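Local coordinates for YfdX protein (Salmonella enterica I, PDB 6A02) that is of unknown molecular function but has been implicated in the response to antibiotic stress and in the virulence of Salmonella Typhi, at residues A[19-24]-A[59-64]; A[26-31]-A[164-169]; A[48-53]-A[141-146]; A[115-120]-A[125-130]. All coordinates share one frame; numbering follows the deposited sequence. Where two conformers were deposited one is given.

Contact 1 (A[19-24]-A[59-64])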
loop_
_atom_site.group_PDB
_atom_site.type_symbol
_atom_site.label_atom_id
_atom_site.label_comp_id
_atom_site.label_asym_id
_atom_site.label_seq_id
_atom_site.Cartn_x
_atom_site.Cartn_y
_atom_site.Cartn_z
ATOM N N GLY A 19 16.183 14.477 -2.878
ATOM C CA GLY A 19 16.797 13.174 -2.714
ATOM C C GLY A 19 17.341 12.945 -1.320
ATOM O O GLY A 19 17.387 11.803 -0.851
ATOM N N GLN A 20 17.771 14.016 -0.644
ATOM C CA GLN A 20 18.245 13.872 0.728
ATOM C C GLN A 20 17.119 13.428 1.649
ATOM O O GLN A 20 17.314 12.553 2.501
ATOM C CB GLN A 20 18.832 15.183 1.241
ATOM C CG GLN A 20 20.174 15.566 0.640
ATOM C CD GLN A 20 20.602 16.940 1.101
ATOM O OE1 GLN A 20 19.883 17.921 0.904
ATOM N NE2 GLN A 20 21.769 17.019 1.739
ATOM N N ALA A 21 15.940 14.033 1.507
ATOM C CA ALA A 21 14.824 13.653 2.367
ATOM C C ALA A 21 14.317 12.260 2.035
ATOM O O ALA A 21 13.861 11.538 2.930
ATOM C CB ALA A 21 13.694 14.672 2.258
ATOM N N TRP A 22 14.366 11.866 0.762
ATOM C CA TRP A 22 14.035 10.485 0.435
ATOM C C TRP A 22 14.962 9.520 1.162
ATOM O O TRP A 22 14.505 8.548 1.775
ATOM C CB TRP A 22 14.072 10.262 -1.083
ATOM C CG TRP A 22 13.457 8.955 -1.438
ATOM C CD1 TRP A 22 12.138 8.705 -1.679
ATOM C CD2 TRP A 22 14.130 7.707 -1.546
ATOM N NE1 TRP A 22 11.948 7.371 -1.946
ATOM C CE2 TRP A 22 13.163 6.739 -1.878
ATOM C CE3 TRP A 22 15.463 7.316 -1.415
ATOM C CZ2 TRP A 22 13.482 5.403 -2.063
ATOM C CZ3 TRP A 22 15.780 5.989 -1.604
ATOM C CH2 TRP A 22 14.793 5.051 -1.929
ATOM N N GLN A 23 16.272 9.781 1.116
ATOM C CA GLN A 23 17.216 8.900 1.792
ATOM C C GLN A 23 17.025 8.942 3.300
ATOM O O GLN A 23 17.204 7.923 3.975
ATOM C CB GLN A 23 18.645 9.284 1.408
ATOM C CG GLN A 23 19.709 8.350 1.982
ATOM C CD GLN A 23 19.566 6.943 1.452
ATOM O OE1 GLN A 23 19.368 6.744 0.254
ATOM N NE2 GLN A 23 19.621 5.955 2.347
ATOM N N ALA A 24 16.646 10.101 3.837
ATOM C CA ALA A 24 16.373 10.201 5.265
ATOM C C ALA A 24 15.227 9.281 5.663
ATOM O O ALA A 24 15.297 8.600 6.695
ATOM C CB ALA A 24 16.056 11.650 5.641
ATOM N N THR A 59 21.402 23.004 2.179
ATOM C CA THR A 59 20.255 22.733 1.336
ATOM C C THR A 59 19.235 23.857 1.467
ATOM O O THR A 59 18.933 24.319 2.571
ATOM C CB THR A 59 19.622 21.403 1.749
ATOM O OG1 THR A 59 20.569 20.355 1.519
ATOM C CG2 THR A 59 18.352 21.128 0.936
ATOM N N ASP A 60 18.711 24.295 0.328
ATOM C CA ASP A 60 17.645 25.291 0.288
ATOM C C ASP A 60 16.325 24.531 0.290
ATOM O O ASP A 60 15.815 24.120 -0.755
ATOM C CB ASP A 60 17.795 26.158 -0.954
ATOM C CG ASP A 60 16.696 27.189 -1.086
ATOM O OD1 ASP A 60 15.825 27.288 -0.195
ATOM O OD2 ASP A 60 16.694 27.900 -2.107
ATOM N N TRP A 61 15.757 24.365 1.483
ATOM C CA TRP A 61 14.562 23.539 1.623
ATOM C C TRP A 61 13.340 24.143 0.945
ATOM O O TRP A 61 12.403 23.406 0.615
ATOM C CB TRP A 61 14.329 23.219 3.104
ATOM C CG TRP A 61 15.427 22.350 3.624
ATOM C CD1 TRP A 61 16.503 22.732 4.376
ATOM C CD2 TRP A 61 15.591 20.951 3.374
ATOM N NE1 TRP A 61 17.322 21.653 4.620
ATOM C CE2 TRP A 61 16.777 20.543 4.021
ATOM C CE3 TRP A 61 14.840 19.996 2.675
ATOM C CZ2 TRP A 61 17.233 19.224 3.983
ATOM C CZ3 TRP A 61 15.296 18.686 2.641
ATOM C CH2 TRP A 61 16.474 18.313 3.291
ATOM N N ASN A 62 13.331 25.458 0.701
ATOM C CA ASN A 62 12.223 26.074 -0.021
ATOM C C ASN A 62 12.014 25.445 -1.390
ATOM O O ASN A 62 10.887 25.433 -1.899
ATOM C CB ASN A 62 12.480 27.575 -0.223
ATOM C CG ASN A 62 12.648 28.333 1.075
ATOM O OD1 ASN A 62 11.684 28.538 1.814
ATOM N ND2 ASN A 62 13.871 28.775 1.351
ATOM N N LEU A 63 13.083 24.927 -2.002
ATOM C CA LEU A 63 12.990 24.396 -3.361
ATOM C C LEU A 63 12.050 23.202 -3.461
ATOM O O LEU A 63 11.536 22.921 -4.551
ATOM C CB LEU A 63 14.372 23.967 -3.855
ATOM C CG LEU A 63 15.420 25.082 -3.947
ATOM C CD1 LEU A 63 16.742 24.514 -4.428
ATOM C CD2 LEU A 63 14.921 26.166 -4.877
ATOM N N TYR A 64 11.809 22.496 -2.356
ATOM C CA TYR A 64 11.073 21.237 -2.386
ATOM C C TYR A 64 9.655 21.362 -1.859
ATOM O O TYR A 64 8.919 20.370 -1.855
ATOM C CB TYR A 64 11.832 20.175 -1.589
ATOM C CG TYR A 64 13.303 20.159 -1.903
ATOM C CD1 TYR A 64 13.771 19.653 -3.106
ATOM C CD2 TYR A 64 14.226 20.669 -1.000
ATOM C CE1 TYR A 64 15.132 19.652 -3.398
ATOM C CE2 TYR A 64 15.581 20.668 -1.276
ATOM C CZ TYR A 64 16.025 20.160 -2.472
ATOM O OH TYR A 64 17.374 20.159 -2.751
#
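Q20, on the first turn of helix 19-36, faces T59 with 9.1 Å between their CA atoms, so side chains must span the gap where this helix meets the loop, with its short 3-10 segment 61-64, between helix 40-54 and strand 65-66. This is a helix N-terminus packed on a connecting loop, tied by one polar bridge. Q20 starts with CG anti to its carbonyl carbon (chi1 -72°) and then runs extended, which carries the amide out to the loop. T59 OG1 donates to Q20 OE1 over 2.6 Å, in the carbonyl plane on a lone pair at a C=O...O angle of 124°. At the other end of the amide, NE2 is hydrogen-bonded to D56 OD2, and the backbone carbonyl of D56 accepts from W61 NE1; one residue thus steadies both the glutamine and the tryptophan. R140 adds a cation-pi contact to that indole. T59 does double duty: while its hydroxyl grips Q20, its methyl CG2 sits 3.5 Å above the W61 ring plane, over the centre of one face. Helix 19-36 adds a methyl at the ring's edge, where A21 CB lies near the ring plane, 4.3 Å from W61 CZ3.

Contact 2 (A[26-31]-A[164-169])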
loop_
_atom_site.group_PDB
_atom_site.type_symbol
_atom_site.label_atom_id
_atom_site.label_comp_id
_atom_site.label_asym_id
_atom_site.label_seq_id
_atom_site.Cartn_x
_atom_site.Cartn_y
_atom_site.Cartn_z
ATOM N N ARG A 26 14.316 6.542 4.122
ATOM C CA ARG A 26 14.860 5.191 4.048
ATOM C C ARG A 26 15.665 4.874 5.305
ATOM O O ARG A 26 15.507 3.802 5.910
ATOM C CB ARG A 26 15.697 5.091 2.770
ATOM C CG ARG A 26 16.675 3.952 2.694
ATOM C CD ARG A 26 16.020 2.602 2.767
ATOM N NE ARG A 26 16.978 1.568 2.376
ATOM C CZ ARG A 26 16.781 0.265 2.548
ATOM N NH1 ARG A 26 15.669 -0.161 3.117
ATOM N NH2 ARG A 26 17.707 -0.604 2.158
ATOM N N ASP A 27 16.491 5.826 5.753
ATOM C CA ASP A 27 17.288 5.618 6.961
ATOM C C ASP A 27 16.405 5.458 8.198
ATOM O O ASP A 27 16.729 4.671 9.098
ATOM C CB ASP A 27 18.254 6.788 7.160
ATOM C CG ASP A 27 19.373 6.821 6.137
ATOM O OD1 ASP A 27 19.530 5.841 5.371
ATOM O OD2 ASP A 27 20.097 7.844 6.125
ATOM N N ILE A 28 15.300 6.208 8.265
ATOM C CA ILE A 28 14.368 6.120 9.390
ATOM C C ILE A 28 13.779 4.715 9.499
ATOM O O ILE A 28 13.687 4.143 10.593
ATOM C CB ILE A 28 13.279 7.205 9.244
ATOM C CG1 ILE A 28 13.840 8.575 9.611
ATOM C CG2 ILE A 28 12.052 6.896 10.087
ATOM C CD1 ILE A 28 12.920 9.702 9.206
ATOM N N GLY A 29 13.364 4.138 8.368
ATOM C CA GLY A 29 12.841 2.780 8.394
ATOM C C GLY A 29 13.876 1.754 8.815
ATOM O O GLY A 29 13.582 0.850 9.606
ATOM N N MET A 30 15.097 1.874 8.291
ATOM C CA MET A 30 16.153 0.938 8.669
ATOM C C MET A 30 16.498 1.088 10.143
ATOM O O MET A 30 16.725 0.095 10.847
ATOM C CB MET A 30 17.393 1.159 7.799
ATOM C CG MET A 30 17.192 0.820 6.319
ATOM S SD MET A 30 18.725 0.856 5.363
ATOM C CE MET A 30 19.732 -0.049 6.541
ATOM N N SER A 31 16.512 2.329 10.633
ATOM C CA SER A 31 16.783 2.568 12.045
ATOM C C SER A 31 15.769 1.845 12.915
ATOM O O SER A 31 16.133 1.162 13.880
ATOM C CB SER A 31 16.759 4.071 12.320
ATOM O OG SER A 31 16.942 4.357 13.700
ATOM N N SER A 164 5.844 6.805 13.353
ATOM C CA SER A 164 5.012 7.978 13.118
ATOM C C SER A 164 5.550 8.820 11.969
ATOM O O SER A 164 4.777 9.295 11.126
ATOM C CB SER A 164 4.922 8.816 14.381
ATOM O OG SER A 164 4.091 9.937 14.145
ATOM N N ALA A 165 6.875 9.001 11.903
ATOM C CA ALA A 165 7.443 9.726 10.768
ATOM C C ALA A 165 7.098 9.045 9.448
ATOM O O ALA A 165 6.724 9.713 8.472
ATOM C CB ALA A 165 8.958 9.872 10.930
ATOM N N GLN A 166 7.212 7.719 9.393
ATOM C CA GLN A 166 6.876 6.997 8.170
ATOM C C GLN A 166 5.396 7.119 7.841
ATOM O O GLN A 166 5.016 7.231 6.669
ATOM C CB GLN A 166 7.239 5.525 8.324
ATOM C CG GLN A 166 8.725 5.274 8.379
ATOM C CD GLN A 166 9.045 3.804 8.453
ATOM O OE1 GLN A 166 9.676 3.249 7.553
ATOM N NE2 GLN A 166 8.591 3.153 9.524
ATOM N N ASP A 167 4.543 7.054 8.861
ATOM C CA ASP A 167 3.108 7.155 8.630
ATOM C C ASP A 167 2.706 8.541 8.162
ATOM O O ASP A 167 1.589 8.708 7.648
ATOM C CB ASP A 167 2.338 6.818 9.905
ATOM C CG ASP A 167 2.399 5.355 10.254
ATOM O OD1 ASP A 167 2.711 4.543 9.363
ATOM O OD2 ASP A 167 2.112 5.029 11.424
ATOM N N GLY A 168 3.583 9.535 8.334
ATOM C CA GLY A 168 3.334 10.879 7.855
ATOM C C GLY A 168 3.591 11.083 6.381
ATOM O O GLY A 168 3.275 12.155 5.853
ATOM N N ILE A 169 4.160 10.088 5.703
ATOM C CA ILE A 169 4.295 10.158 4.251
ATOM C C ILE A 169 2.907 10.141 3.628
ATOM O O ILE A 169 2.089 9.260 3.926
ATOM C CB ILE A 169 5.109 8.966 3.731
ATOM C CG1 ILE A 169 6.538 8.988 4.279
ATOM C CG2 ILE A 169 5.097 8.957 2.218
ATOM C CD1 ILE A 169 7.286 7.705 4.029
#
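Q166 reaches from the last turns of helix 155-167 to G29 on helix 19-36, in a helix-helix contact of the protein's four-helix lobe; the CA atoms of G29 and Q166 are 7.3 Å apart. The glutamine chain can be traced outward. Its CB does not aim at the facing helix, but CG, set anti to the carbonyl carbon (chi1 -69°), turns across the gap and passes I28, with Q166 CG 4.1 Å from I28 CG2. The two chains run antiparallel where they pass. The glutamine stays extended, bringing Q166 CD to 3.9 Å from G29 CA. At the tip, Q166 OE1 rests against the same carbon, 3.3 Å from G29 CA, a close approach made possible because glycine carries no side chain in the way. Across this contact the amide lies on bare backbone and its stem on the isoleucine methyl, in both cases by packing and not by hydrogen bonding. A bound sodium ion lies about 5 Å from G29, a proximity that does not establish coordination. The isoleucine also packs on T139 and V143 of helix 136-151 and on L162, while R26 NH1 is hydrogen-bonded to N82 OD1 of the second subunit. Deeper in the interface, I28 CD1 approaches A165 CB to 4.3 Å.

Contact 3 (A[48-53]-A[141-146])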
loop_
_atom_site.group_PDB
_atom_site.type_symbol
_atom_site.label_atom_id
_atom_site.label_comp_id
_atom_site.label_asym_id
_atom_site.label_seq_id
_atom_site.Cartn_x
_atom_site.Cartn_y
_atom_site.Cartn_z
ATOM N N ALA A 48 20.902 9.208 13.103
ATOM C CA ALA A 48 21.786 10.367 13.025
ATOM C C ALA A 48 22.024 10.779 11.583
ATOM O O ALA A 48 22.070 11.976 11.272
ATOM C CB ALA A 48 23.109 10.077 13.733
ATOM N N GLN A 49 22.169 9.809 10.681
ATOM C CA GLN A 49 22.305 10.165 9.272
ATOM C C GLN A 49 21.042 10.843 8.759
ATOM O O GLN A 49 21.114 11.839 8.030
ATOM C CB GLN A 49 22.638 8.945 8.414
ATOM C CG GLN A 49 23.980 8.267 8.700
ATOM C CD GLN A 49 24.135 6.939 7.968
ATOM O OE1 GLN A 49 23.202 6.452 7.332
ATOM N NE2 GLN A 49 25.321 6.352 8.054
ATOM N N ALA A 50 19.870 10.318 9.131
ATOM C CA ALA A 50 18.624 10.954 8.721
ATOM C C ALA A 50 18.538 12.380 9.246
ATOM O O ALA A 50 18.092 13.289 8.532
ATOM C CB ALA A 50 17.436 10.122 9.206
ATOM N N GLU A 51 18.950 12.594 10.499
ATOM C CA GLU A 51 18.935 13.936 11.066
ATOM C C GLU A 51 19.832 14.877 10.273
ATOM O O GLU A 51 19.441 16.011 9.977
ATOM C CB GLU A 51 19.359 13.885 12.534
ATOM C CG GLU A 51 19.188 15.210 13.271
ATOM C CD GLU A 51 19.677 15.156 14.706
ATOM O OE1 GLU A 51 20.751 14.559 14.950
ATOM O OE2 GLU A 51 18.984 15.709 15.588
ATOM N N LYS A 52 21.030 14.422 9.907
ATOM C CA LYS A 52 21.931 15.283 9.147
ATOM C C LYS A 52 21.362 15.596 7.769
ATOM O O LYS A 52 21.467 16.731 7.287
ATOM C CB LYS A 52 23.324 14.653 9.046
ATOM C CG LYS A 52 24.110 14.740 10.342
ATOM C CD LYS A 52 25.542 14.263 10.185
ATOM C CE LYS A 52 26.376 14.717 11.368
ATOM N NZ LYS A 52 25.737 14.331 12.658
ATOM N N LEU A 53 20.738 14.608 7.126
ATOM C CA LEU A 53 20.160 14.843 5.806
ATOM C C LEU A 53 19.025 15.861 5.861
ATOM O O LEU A 53 18.941 16.751 5.006
ATOM C CB LEU A 53 19.686 13.524 5.196
ATOM C CG LEU A 53 20.755 12.522 4.744
ATOM C CD1 LEU A 53 20.172 11.123 4.624
ATOM C CD2 LEU A 53 21.367 12.938 3.417
ATOM N N LYS A 141 11.419 16.786 13.815
ATOM C CA LYS A 141 11.185 16.623 15.248
ATOM C C LYS A 141 11.107 15.153 15.638
ATOM O O LYS A 141 11.647 14.754 16.673
ATOM C CB LYS A 141 9.924 17.373 15.679
ATOM C CG LYS A 141 9.664 17.322 17.185
ATOM C CD LYS A 141 8.485 18.207 17.569
ATOM C CE LYS A 141 8.150 18.090 19.049
ATOM N NZ LYS A 141 6.856 18.767 19.362
ATOM N N ASP A 142 10.433 14.329 14.830
ATOM C CA ASP A 142 10.401 12.892 15.101
ATOM C C ASP A 142 11.812 12.318 15.190
ATOM O O ASP A 142 12.119 11.526 16.088
ATOM C CB ASP A 142 9.630 12.151 14.005
ATOM C CG ASP A 142 8.133 12.422 14.010
ATOM O OD1 ASP A 142 7.589 12.924 15.019
ATOM O OD2 ASP A 142 7.500 12.093 12.974
ATOM N N VAL A 143 12.687 12.685 14.250
ATOM C CA VAL A 143 14.026 12.100 14.218
ATOM C C VAL A 143 14.846 12.557 15.414
ATOM O O VAL A 143 15.471 11.744 16.103
ATOM C CB VAL A 143 14.732 12.421 12.892
ATOM C CG1 VAL A 143 16.171 11.898 12.915
ATOM C CG2 VAL A 143 13.969 11.790 11.758
ATOM N N THR A 144 14.865 13.867 15.667
ATOM C CA THR A 144 15.668 14.380 16.771
ATOM C C THR A 144 15.168 13.837 18.098
ATOM O O THR A 144 15.967 13.455 18.963
ATOM C CB THR A 144 15.646 15.903 16.764
ATOM O OG1 THR A 144 16.263 16.374 15.561
ATOM C CG2 THR A 144 16.419 16.440 17.961
ATOM N N THR A 145 13.846 13.776 18.271
ATOM C CA THR A 145 13.297 13.248 19.513
ATOM C C THR A 145 13.567 11.754 19.642
ATOM O O THR A 145 13.887 11.271 20.732
ATOM C CB THR A 145 11.804 13.570 19.622
ATOM O OG1 THR A 145 11.603 14.977 19.442
ATOM C CG2 THR A 145 11.288 13.177 20.996
ATOM N N ALA A 146 13.481 11.005 18.537
ATOM C CA ALA A 146 13.796 9.581 18.608
ATOM C C ALA A 146 15.244 9.351 19.029
ATOM O O ALA A 146 15.525 8.446 19.824
ATOM C CB ALA A 146 13.510 8.898 17.266
#
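The carboxylate of E51 is the flat group that meets T144, and it does so through one oxygen: T144 OG1 donates to E51 OE2 over 2.8 Å, approaching on the anti side and 17° out of the carboxylate plane. T144 also lays its carbon frame against that oxygen, with T144 CB 3.5 Å from E51 OE2. The bond probably holds the orientation of the carboxylate and leaves its charge in place. E51 gets there by an extended chain whose CG is anti to the backbone N (chi1 -172°), and R140 O, in the threonine's own helix, is a second, weak acceptor for the one hydroxyl proton. Inward from this polar side, V143 lays one methyl on the facing helix: V143 CG1 lies 3.7 Å from E51 N and 3.8 Å from E51 CB, in normal van der Waals contact. A50 closes the same spot, its CB 4.3 Å from V143 CG1, and I28 of helix 19-36 packs on A50. The axes of the short helical segments approach to 9.3 Å. Their roughly antiparallel crossing, at -142°, joins helices 40-54 and 136-151 in the four-helix lobe, with apolar side chains within and a hydrogen bond along one edge of the contact.

Contact 4 (A[115-120]-A[125-130])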
loop_
_atom_site.group_PDB
_atom_site.type_symbol
_atom_site.label_atom_id
_atom_site.label_comp_id
_atom_site.label_asym_id
_atom_site.label_seq_id
_atom_site.Cartn_x
_atom_site.Cartn_y
_atom_site.Cartn_z
ATOM N N GLY A 115 3.686 16.965 -25.292
ATOM C CA GLY A 115 3.374 16.134 -26.437
ATOM C C GLY A 115 3.231 14.668 -26.083
ATOM O O GLY A 115 2.446 13.950 -26.710
ATOM N N THR A 116 3.987 14.202 -25.081
ATOM C CA THR A 116 3.848 12.824 -24.616
ATOM C C THR A 116 2.470 12.598 -24.009
ATOM O O THR A 116 1.776 11.634 -24.356
ATOM C CB THR A 116 4.948 12.509 -23.600
ATOM O OG1 THR A 116 6.225 12.634 -24.238
ATOM C CG2 THR A 116 4.791 11.093 -23.059
ATOM N N ILE A 117 2.056 13.490 -23.108
ATOM C CA ILE A 117 0.735 13.380 -22.493
ATOM C C ILE A 117 -0.353 13.390 -23.557
ATOM O O ILE A 117 -1.297 12.589 -23.514
ATOM C CB ILE A 117 0.536 14.492 -21.446
ATOM C CG1 ILE A 117 1.635 14.422 -20.381
ATOM C CG2 ILE A 117 -0.847 14.403 -20.819
ATOM C CD1 ILE A 117 1.765 13.056 -19.727
ATOM N N GLU A 118 -0.225 14.274 -24.547
ATOM C CA GLU A 118 -1.271 14.378 -25.559
ATOM C C GLU A 118 -1.291 13.156 -26.473
ATOM O O GLU A 118 -2.369 12.657 -26.823
ATOM C CB GLU A 118 -1.137 15.691 -26.331
ATOM C CG GLU A 118 -1.616 16.910 -25.526
ATOM C CD GLU A 118 -3.010 16.719 -24.909
ATOM O OE1 GLU A 118 -3.939 16.282 -25.627
ATOM O OE2 GLU A 118 -3.177 17.005 -23.701
ATOM N N ALA A 119 -0.117 12.642 -26.852
ATOM C CA ALA A 119 -0.081 11.427 -27.664
ATOM C C ALA A 119 -0.625 10.230 -26.893
ATOM O O ALA A 119 -1.311 9.370 -27.463
ATOM C CB ALA A 119 1.341 11.152 -28.157
ATOM N N LEU A 120 -0.328 10.151 -25.592
ATOM C CA LEU A 120 -0.858 9.047 -24.800
ATOM C C LEU A 120 -2.377 9.106 -24.709
ATOM O O LEU A 120 -3.046 8.063 -24.718
ATOM C CB LEU A 120 -0.206 9.018 -23.416
ATOM C CG LEU A 120 1.241 8.513 -23.440
ATOM C CD1 LEU A 120 1.881 8.656 -22.068
ATOM C CD2 LEU A 120 1.308 7.069 -23.908
ATOM N N VAL A 125 -4.686 6.495 -23.051
ATOM C CA VAL A 125 -3.925 6.363 -21.815
ATOM C C VAL A 125 -3.968 7.699 -21.084
ATOM O O VAL A 125 -3.540 8.724 -21.625
ATOM C CB VAL A 125 -2.473 5.942 -22.100
ATOM C CG1 VAL A 125 -1.710 5.741 -20.802
ATOM C CG2 VAL A 125 -2.441 4.674 -22.954
ATOM N N SER A 126 -4.481 7.694 -19.857
ATOM C CA SER A 126 -4.355 8.861 -18.997
ATOM C C SER A 126 -3.146 8.682 -18.083
ATOM O O SER A 126 -2.740 7.556 -17.777
ATOM C CB SER A 126 -5.622 9.083 -18.170
ATOM O OG SER A 126 -5.853 7.995 -17.301
ATOM N N VAL A 127 -2.578 9.803 -17.648
ATOM C CA VAL A 127 -1.366 9.814 -16.831
ATOM C C VAL A 127 -1.660 10.558 -15.538
ATOM O O VAL A 127 -2.188 11.677 -15.562
ATOM C CB VAL A 127 -0.178 10.465 -17.567
ATOM C CG1 VAL A 127 1.043 10.514 -16.662
ATOM C CG2 VAL A 127 0.150 9.680 -18.823
ATOM N N ILE A 128 -1.298 9.941 -14.417
ATOM C CA ILE A 128 -1.392 10.552 -13.097
ATOM C C ILE A 128 0.005 10.561 -12.501
ATOM O O ILE A 128 0.732 9.567 -12.598
ATOM C CB ILE A 128 -2.354 9.745 -12.201
ATOM C CG1 ILE A 128 -3.801 9.936 -12.655
ATOM C CG2 ILE A 128 -2.187 10.124 -10.730
ATOM C CD1 ILE A 128 -4.371 11.277 -12.296
ATOM N N GLU A 129 0.397 11.683 -11.900
ATOM C CA GLU A 129 1.678 11.771 -11.218
ATOM C C GLU A 129 1.448 11.661 -9.716
ATOM O O GLU A 129 0.640 12.408 -9.150
ATOM C CB GLU A 129 2.383 13.086 -11.554
ATOM C CG GLU A 129 3.734 13.182 -10.919
ATOM C CD GLU A 129 4.416 14.510 -11.146
ATOM O OE1 GLU A 129 3.724 15.550 -11.189
ATOM O OE2 GLU A 129 5.656 14.506 -11.257
ATOM N N ASN A 130 2.158 10.730 -9.074
ATOM C CA ASN A 130 2.026 10.495 -7.634
ATOM C C ASN A 130 3.234 11.111 -6.950
ATOM O O ASN A 130 4.358 10.627 -7.105
ATOM C CB ASN A 130 1.971 9.003 -7.328
ATOM C CG ASN A 130 0.976 8.280 -8.170
ATOM O OD1 ASN A 130 -0.226 8.488 -8.052
ATOM N ND2 ASN A 130 1.474 7.393 -9.029
HETATM O O HOH W 1 -2.207 11.121 -21.267
#
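V127 carries the apolar centre, holding its methyl CG2 against two side chains of helix 113-122: I117 CD1 is 3.9 Å from V127 CG2, and L120 CD1 is 3.8 Å from the same methyl. The isoleucine begins off to one side of the strand, but its CD1 is brought back by a bend at chi2 (-54°), so that it crosses the valine at about a right angle; L120 meets V127 at a slant. Closer to the turn, where helix gives way to strand, L120 CB and V125 CB sit 4.0 Å apart. The two valines are alternate residues on one face of the strand, and that face is the one turned to the helix. I85 of the neighbouring strand 77-89, V176 near the C-terminus and Y156 of the second subunit extend this apolar layer.

The polar edge is made of backbone. V125 N donates to L120 O over 2.8 Å with an N-H...O angle of 156°, although the donor stands 36° above the carbonyl plane. L120 O also lies 3.2 Å from V125 O, a close approach of two acceptors that is not a hydrogen bond and is, if anything, electrostatically unfavourable. A water donates to I117 O and to V125 O, at 2.8 Å from each, and so cross-links helix and strand a second time. The chemistry implies a compact turn that leads helix 113-122 into the middle strand of the antiparallel sheet: aliphatic side chains supply the burial, while one direct bond and one water satisfy main-chain atoms of V125 at the start of the strand.

Overall arrangement
Contacts 2 and 3 belong to one helical lobe: their centres are 10 Å apart, and A165 CA lies 3.2 Å from D142 OD2. Contact 1 borders that lobe, its centre 14 Å from contact 3, with W61 CZ2 3.2 Å from L53 O. It shares helix 19-36 with contact 2. Contact 4 is remote, its centre 37 Å from that of contact 3, across the chain's centre; strand 125-135 bridges the distance by running into helix 136-151. Bound sodium, of no assigned role, lies about 9 Å from the V127 side chain and about 13 Å from that of A50. Contact 4 packs on the second subunit through L120 and V125; in contacts 1 and 2 only neighbours of the touching residues reach it.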